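Long-range contact in putative isomerase (Sinorhizobium meliloti, PDB 2PPG), which is a putative isomerase of the enolase superfamily, pairing a mandelate racemase-like N-terminal domain with a TIM-barrel-type C-terminal domain: residues M277-P291 / I304-H318. Residues are numbered along the deposited sequence; the frame is centred on the assembly and turned at random.
Sequences MVPRVARRALAIVQP and IGAYAHVHHIKVIPH
In the TIM-barrel-type domain, parallel strands Ile-288–Val-289 and Lys-314–Val-315 are neighbouring staves of the barrel, joined through helix 293-310 in a beta-alpha-beta crossover, with helices 277-282 and 304-310 packed side by side outside them at 17°. Four backbone bonds zip the strands and their continuation: Lys-314 N to Ala-287 O (3.1 Å), Val-289 N to Lys-314 O (2.8 Å), Ile-316 N to Val-289 O (3.0 Å) and His-318 N to Pro-291 O, where the donor sits above the carbonyl plane. On one face of the sheet Ile-288 CG2 meets Ile-316 CG1; on the other, Val-289 CG2 presses on Ala-308 CB (3.7 Å) and on Ile-313 CG2, tying sheet to helix. Selenomethionine Met-277, its CG anti to the backbone N (chi1 -165°) and its chain extended, reaches across to lay SE 3.6 Å from Ile-304 CG2 and CE against Ala-308, while SE also makes an oblique Met-aromatic contact with Tyr-307. Both helices end in Schellman motifs, with Arg-284 and His-312 as the C-prime residues. Near these ends, His-311 NE2 hydrogen-bonds Tyr-307 OH of a second subunit, so the helix pair borders an interface. Val-281 packs against both rings: its CG1 and CG2 abut the Tyr-307 edge, and CG2 stands over the centre of the His-311 face, 4.0 Å from ND1, as a CH-pi contact.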
loop_
_atom_site.group_PDB
_atom_site.type_symbol
_atom_site.label_atom_id
_atom_site.label_comp_id
_atom_site.label_asym_id
_atom_site.label_seq_id
_atom_site.Cartn_x
_atom_site.Cartn_y
_atom_site.Cartn_z
HETATM N N MSE A 277 -2.850 -4.943 -20.815
HETATM C CA MSE A 277 -1.639 -4.214 -20.407
HETATM C C MSE A 277 -1.674 -3.572 -19.015
HETATM O O MSE A 277 -0.695 -3.631 -18.271
HETATM C CB MSE A 277 -1.301 -3.135 -21.429
HETATM C CG MSE A 277 0.093 -2.612 -21.251
HETATM SE SE MSE A 277 0.747 -1.497 -22.699
HETATM C CE MSE A 277 2.521 -1.062 -21.959
ATOM N N VAL A 278 -2.805 -2.948 -18.690
ATOM C CA VAL A 278 -2.985 -2.196 -17.446
ATOM C C VAL A 278 -2.466 -2.888 -16.170
ATOM O O VAL A 278 -1.651 -2.314 -15.444
ATOM C CB VAL A 278 -4.468 -1.792 -17.276
ATOM C CG1 VAL A 278 -4.686 -1.021 -15.980
ATOM C CG2 VAL A 278 -4.907 -0.976 -18.470
ATOM N N PRO A 279 -2.928 -4.121 -15.893
ATOM C CA PRO A 279 -2.480 -4.787 -14.678
ATOM C C PRO A 279 -0.980 -4.974 -14.622
ATOM O O PRO A 279 -0.383 -4.817 -13.559
ATOM C CB PRO A 279 -3.173 -6.143 -14.761
ATOM C CG PRO A 279 -4.404 -5.862 -15.572
ATOM C CD PRO A 279 -3.875 -4.966 -16.641
ATOM N N ARG A 280 -0.363 -5.278 -15.755
ATOM C CA ARG A 280 1.083 -5.486 -15.778
ATOM C C ARG A 280 1.896 -4.206 -15.534
ATOM O O ARG A 280 2.937 -4.267 -14.879
ATOM C CB ARG A 280 1.536 -6.199 -17.061
ATOM C CG ARG A 280 1.227 -7.715 -17.108
ATOM C CD ARG A 280 -0.211 -8.001 -17.543
ATOM N NE ARG A 280 -0.491 -9.427 -17.724
ATOM C CZ ARG A 280 -1.692 -9.930 -18.005
ATOM N NH1 ARG A 280 -2.740 -9.136 -18.142
ATOM N NH2 ARG A 280 -1.850 -11.236 -18.147
ATOM N N VAL A 281 1.444 -3.056 -16.051
ATOM C CA VAL A 281 2.171 -1.810 -15.772
ATOM C C VAL A 281 1.878 -1.328 -14.355
ATOM O O VAL A 281 2.773 -0.826 -13.665
ATOM C CB VAL A 281 1.948 -0.667 -16.821
ATOM C CG1 VAL A 281 1.525 -1.227 -18.164
ATOM C CG2 VAL A 281 0.969 0.377 -16.319
ATOM N N ALA A 282 0.637 -1.528 -13.917
ATOM C CA ALA A 282 0.241 -1.218 -12.546
ATOM C C ALA A 282 1.171 -1.898 -11.558
ATOM O O ALA A 282 1.558 -1.297 -10.570
ATOM C CB ALA A 282 -1.216 -1.630 -12.287
ATOM N N ARG A 283 1.553 -3.144 -11.829
ATOM C CA ARG A 283 2.470 -3.850 -10.932
ATOM C C ARG A 283 3.954 -3.602 -11.218
ATOM O O ARG A 283 4.809 -4.300 -10.673
ATOM C CB ARG A 283 2.174 -5.349 -10.918
ATOM C CG ARG A 283 0.917 -5.736 -10.148
ATOM C CD ARG A 283 1.073 -5.564 -8.628
ATOM N NE ARG A 283 2.186 -6.322 -8.035
ATOM C CZ ARG A 283 2.153 -7.630 -7.767
ATOM N NH1 ARG A 283 1.066 -8.340 -8.060
ATOM N NH2 ARG A 283 3.207 -8.236 -7.212
ATOM N N ARG A 284 4.248 -2.611 -12.060
ATOM C CA ARG A 284 5.620 -2.322 -12.515
ATOM C C ARG A 284 6.320 -3.574 -13.047
ATOM O O ARG A 284 7.494 -3.833 -12.751
ATOM C CB ARG A 284 6.457 -1.663 -11.406
ATOM C CG ARG A 284 6.077 -0.213 -11.095
ATOM N N ALA A 285 5.593 -4.346 -13.850
ATOM C CA ALA A 285 6.045 -5.684 -14.215
ATOM C C ALA A 285 6.853 -5.793 -15.525
ATOM O O ALA A 285 7.457 -6.840 -15.784
ATOM C CB ALA A 285 4.851 -6.651 -14.215
ATOM N N LEU A 286 6.879 -4.733 -16.337
ATOM C CA LEU A 286 7.603 -4.777 -17.614
ATOM C C LEU A 286 8.329 -3.497 -17.978
ATOM O O LEU A 286 7.797 -2.406 -17.804
ATOM C CB LEU A 286 6.659 -5.141 -18.770
ATOM C CG LEU A 286 5.616 -4.094 -19.160
ATOM C CD1 LEU A 286 5.024 -4.378 -20.515
ATOM C CD2 LEU A 286 4.534 -4.029 -18.107
ATOM N N ALA A 287 9.536 -3.654 -18.518
ATOM C CA ALA A 287 10.269 -2.579 -19.183
ATOM C C ALA A 287 9.885 -2.433 -20.667
ATOM O O ALA A 287 9.947 -1.328 -21.218
ATOM C CB ALA A 287 11.748 -2.837 -19.081
ATOM N N ILE A 288 9.510 -3.544 -21.310
ATOM C CA ILE A 288 9.243 -3.580 -22.753
ATOM C C ILE A 288 7.918 -4.276 -23.090
ATOM O O ILE A 288 7.649 -5.347 -22.551
ATOM C CB ILE A 288 10.362 -4.347 -23.480
ATOM C CG1 ILE A 288 11.734 -3.732 -23.168
ATOM C CG2 ILE A 288 10.109 -4.365 -24.983
ATOM C CD1 ILE A 288 12.926 -4.605 -23.558
ATOM N N VAL A 289 7.104 -3.685 -23.968
ATOM C CA VAL A 289 5.909 -4.386 -24.504
ATOM C C VAL A 289 6.168 -4.955 -25.876
ATOM O O VAL A 289 6.739 -4.277 -26.723
ATOM C CB VAL A 289 4.644 -3.503 -24.713
ATOM C CG1 VAL A 289 3.593 -3.842 -23.734
ATOM C CG2 VAL A 289 4.973 -2.038 -24.733
ATOM N N GLN A 290 5.687 -6.171 -26.116
ATOM C CA GLN A 290 5.897 -6.825 -27.401
ATOM C C GLN A 290 4.600 -7.158 -28.106
ATOM O O GLN A 290 4.228 -8.324 -28.192
ATOM C CB GLN A 290 6.750 -8.078 -27.219
ATOM C CG GLN A 290 8.145 -7.737 -26.728
ATOM C CD GLN A 290 8.917 -8.960 -26.317
ATOM O OE1 GLN A 290 8.458 -9.742 -25.478
ATOM N NE2 GLN A 290 10.104 -9.138 -26.902
ATOM N N PRO A 291 3.902 -6.140 -28.622
ATOM C CA PRO A 291 2.627 -6.441 -29.256
ATOM C C PRO A 291 2.809 -7.227 -30.553
ATOM O O PRO A 291 3.768 -7.004 -31.291
ATOM C CB PRO A 291 2.044 -5.056 -29.548
ATOM C CG PRO A 291 3.220 -4.185 -29.697
ATOM C CD PRO A 291 4.212 -4.706 -28.681
ATOM N N ILE A 304 -2.092 0.241 -27.292
ATOM C CA ILE A 304 -1.036 -0.316 -26.460
ATOM C C ILE A 304 0.237 0.515 -26.549
ATOM O O ILE A 304 0.871 0.791 -25.535
ATOM C CB ILE A 304 -0.752 -1.771 -26.842
ATOM C CG1 ILE A 304 -1.928 -2.640 -26.406
ATOM C CG2 ILE A 304 0.565 -2.253 -26.225
ATOM C CD1 ILE A 304 -1.652 -4.115 -26.415
ATOM N N GLY A 305 0.588 0.929 -27.762
ATOM C CA GLY A 305 1.702 1.854 -27.971
ATOM C C GLY A 305 1.522 3.174 -27.243
ATOM O O GLY A 305 2.443 3.657 -26.597
ATOM N N ALA A 306 0.334 3.766 -27.345
ATOM C CA ALA A 306 0.040 5.029 -26.643
ATOM C C ALA A 306 0.149 4.875 -25.128
ATOM O O ALA A 306 0.603 5.788 -24.440
ATOM C CB ALA A 306 -1.327 5.540 -27.009
ATOM N N TYR A 307 -0.265 3.720 -24.615
ATOM C CA TYR A 307 -0.136 3.440 -23.199
ATOM C C TYR A 307 1.335 3.294 -22.770
ATOM O O TYR A 307 1.719 3.774 -21.719
ATOM C CB TYR A 307 -0.930 2.192 -22.835
ATOM C CG TYR A 307 -1.415 2.156 -21.399
ATOM C CD1 TYR A 307 -2.568 2.843 -21.013
ATOM C CD2 TYR A 307 -0.734 1.409 -20.434
ATOM C CE1 TYR A 307 -3.020 2.804 -19.705
ATOM C CE2 TYR A 307 -1.175 1.358 -19.123
ATOM C CZ TYR A 307 -2.316 2.061 -18.759
ATOM O OH TYR A 307 -2.747 2.019 -17.450
ATOM N N ALA A 308 2.156 2.643 -23.586
ATOM C CA ALA A 308 3.572 2.512 -23.259
ATOM C C ALA A 308 4.266 3.874 -23.234
ATOM O O ALA A 308 5.146 4.106 -22.421
ATOM C CB ALA A 308 4.263 1.593 -24.242
ATOM N N HIS A 309 3.857 4.755 -24.142
ATOM C CA HIS A 309 4.344 6.125 -24.229
ATOM C C HIS A 309 4.047 6.882 -22.938
ATOM O O HIS A 309 4.956 7.350 -22.241
ATOM C CB HIS A 309 3.648 6.816 -25.397
ATOM C CG HIS A 309 4.052 8.242 -25.590
ATOM N ND1 HIS A 309 5.135 8.607 -26.360
ATOM C CD2 HIS A 309 3.513 9.395 -25.126
ATOM C CE1 HIS A 309 5.249 9.924 -26.360
ATOM N NE2 HIS A 309 4.277 10.425 -25.619
ATOM N N VAL A 310 2.759 6.995 -22.640
ATOM C CA VAL A 310 2.286 7.540 -21.379
ATOM C C VAL A 310 3.045 6.958 -20.178
ATOM O O VAL A 310 3.447 7.698 -19.288
ATOM C CB VAL A 310 0.768 7.276 -21.204
ATOM C CG1 VAL A 310 0.369 7.389 -19.755
ATOM C CG2 VAL A 310 -0.038 8.237 -22.041
ATOM N N HIS A 311 3.250 5.640 -20.164
ATOM C CA HIS A 311 3.831 4.985 -18.996
ATOM C C HIS A 311 5.317 4.680 -19.095
ATOM O O HIS A 311 5.837 3.888 -18.307
ATOM C CB HIS A 311 3.030 3.739 -18.619
ATOM C CG HIS A 311 1.780 4.056 -17.868
ATOM N ND1 HIS A 311 1.779 4.319 -16.516
ATOM C CD2 HIS A 311 0.497 4.199 -18.283
ATOM C CE1 HIS A 311 0.544 4.598 -16.127
ATOM N NE2 HIS A 311 -0.252 4.531 -17.179
ATOM N N HIS A 312 5.985 5.314 -20.058
ATOM C CA HIS A 312 7.445 5.231 -20.234
ATOM C C HIS A 312 8.000 3.832 -20.362
ATOM O O HIS A 312 8.901 3.439 -19.620
ATOM C CB HIS A 312 8.164 5.997 -19.123
ATOM C CG HIS A 312 7.731 7.419 -19.044
ATOM N ND1 HIS A 312 6.594 7.807 -18.368
ATOM C CD2 HIS A 312 8.226 8.532 -19.629
ATOM C CE1 HIS A 312 6.427 9.107 -18.515
ATOM N NE2 HIS A 312 7.406 9.571 -19.273
ATOM N N ILE A 313 7.458 3.097 -21.323
ATOM C CA ILE A 313 7.814 1.709 -21.563
ATOM C C ILE A 313 8.216 1.574 -23.037
ATOM O O ILE A 313 7.606 2.187 -23.905
ATOM C CB ILE A 313 6.638 0.806 -21.183
ATOM C CG1 ILE A 313 6.516 0.747 -19.658
ATOM C CG2 ILE A 313 6.783 -0.585 -21.767
ATOM C CD1 ILE A 313 5.299 0.028 -19.168
ATOM N N LYS A 314 9.277 0.823 -23.306
ATOM C CA LYS A 314 9.770 0.620 -24.661
ATOM C C LYS A 314 8.852 -0.316 -25.435
ATOM O O LYS A 314 8.269 -1.251 -24.872
ATOM C CB LYS A 314 11.201 0.056 -24.626
ATOM C CG LYS A 314 12.300 0.996 -25.114
ATOM C CD LYS A 314 12.053 2.442 -24.691
ATOM C CE LYS A 314 12.907 3.418 -25.488
ATOM N NZ LYS A 314 12.626 3.313 -26.962
ATOM N N VAL A 315 8.721 -0.058 -26.729
ATOM C CA VAL A 315 7.937 -0.925 -27.598
ATOM C C VAL A 315 8.864 -1.679 -28.541
ATOM O O VAL A 315 9.552 -1.067 -29.356
ATOM C CB VAL A 315 6.908 -0.132 -28.442
ATOM C CG1 VAL A 315 5.967 -1.094 -29.159
ATOM C CG2 VAL A 315 6.099 0.814 -27.576
ATOM N N ILE A 316 8.917 -2.999 -28.407
ATOM C CA ILE A 316 9.629 -3.821 -29.367
ATOM C C ILE A 316 8.678 -4.858 -29.978
ATOM O O ILE A 316 8.522 -5.956 -29.455
ATOM C CB ILE A 316 10.898 -4.479 -28.760
ATOM C CG1 ILE A 316 11.834 -3.408 -28.198
ATOM C CG2 ILE A 316 11.623 -5.280 -29.831
ATOM C CD1 ILE A 316 13.018 -3.950 -27.439
ATOM N N PRO A 317 8.020 -4.500 -31.086
ATOM C CA PRO A 317 6.979 -5.388 -31.621
ATOM C C PRO A 317 7.432 -6.814 -31.921
ATOM O O PRO A 317 8.586 -7.060 -32.309
ATOM C CB PRO A 317 6.531 -4.672 -32.901
ATOM C CG PRO A 317 6.786 -3.228 -32.592
ATOM C CD PRO A 317 8.130 -3.262 -31.878
ATOM N N HIS A 318 6.497 -7.734 -31.716
ATOM C CA HIS A 318 6.650 -9.156 -32.007
ATOM C C HIS A 318 6.439 -9.382 -33.506
ATOM O O HIS A 318 5.653 -8.673 -34.158
ATOM C CB HIS A 318 5.588 -9.912 -31.212
ATOM C CG HIS A 318 5.709 -11.401 -31.266
ATOM N ND1 HIS A 318 4.861 -12.189 -32.014
ATOM C CD2 HIS A 318 6.550 -12.251 -30.629
ATOM C CE1 HIS A 318 5.186 -13.458 -31.855
ATOM N NE2 HIS A 318 6.209 -13.522 -31.022
HETATM O O HOH W 1 9.700 -8.363 -29.530
HETATM O O HOH W 2 3.726 -6.964 -34.386
#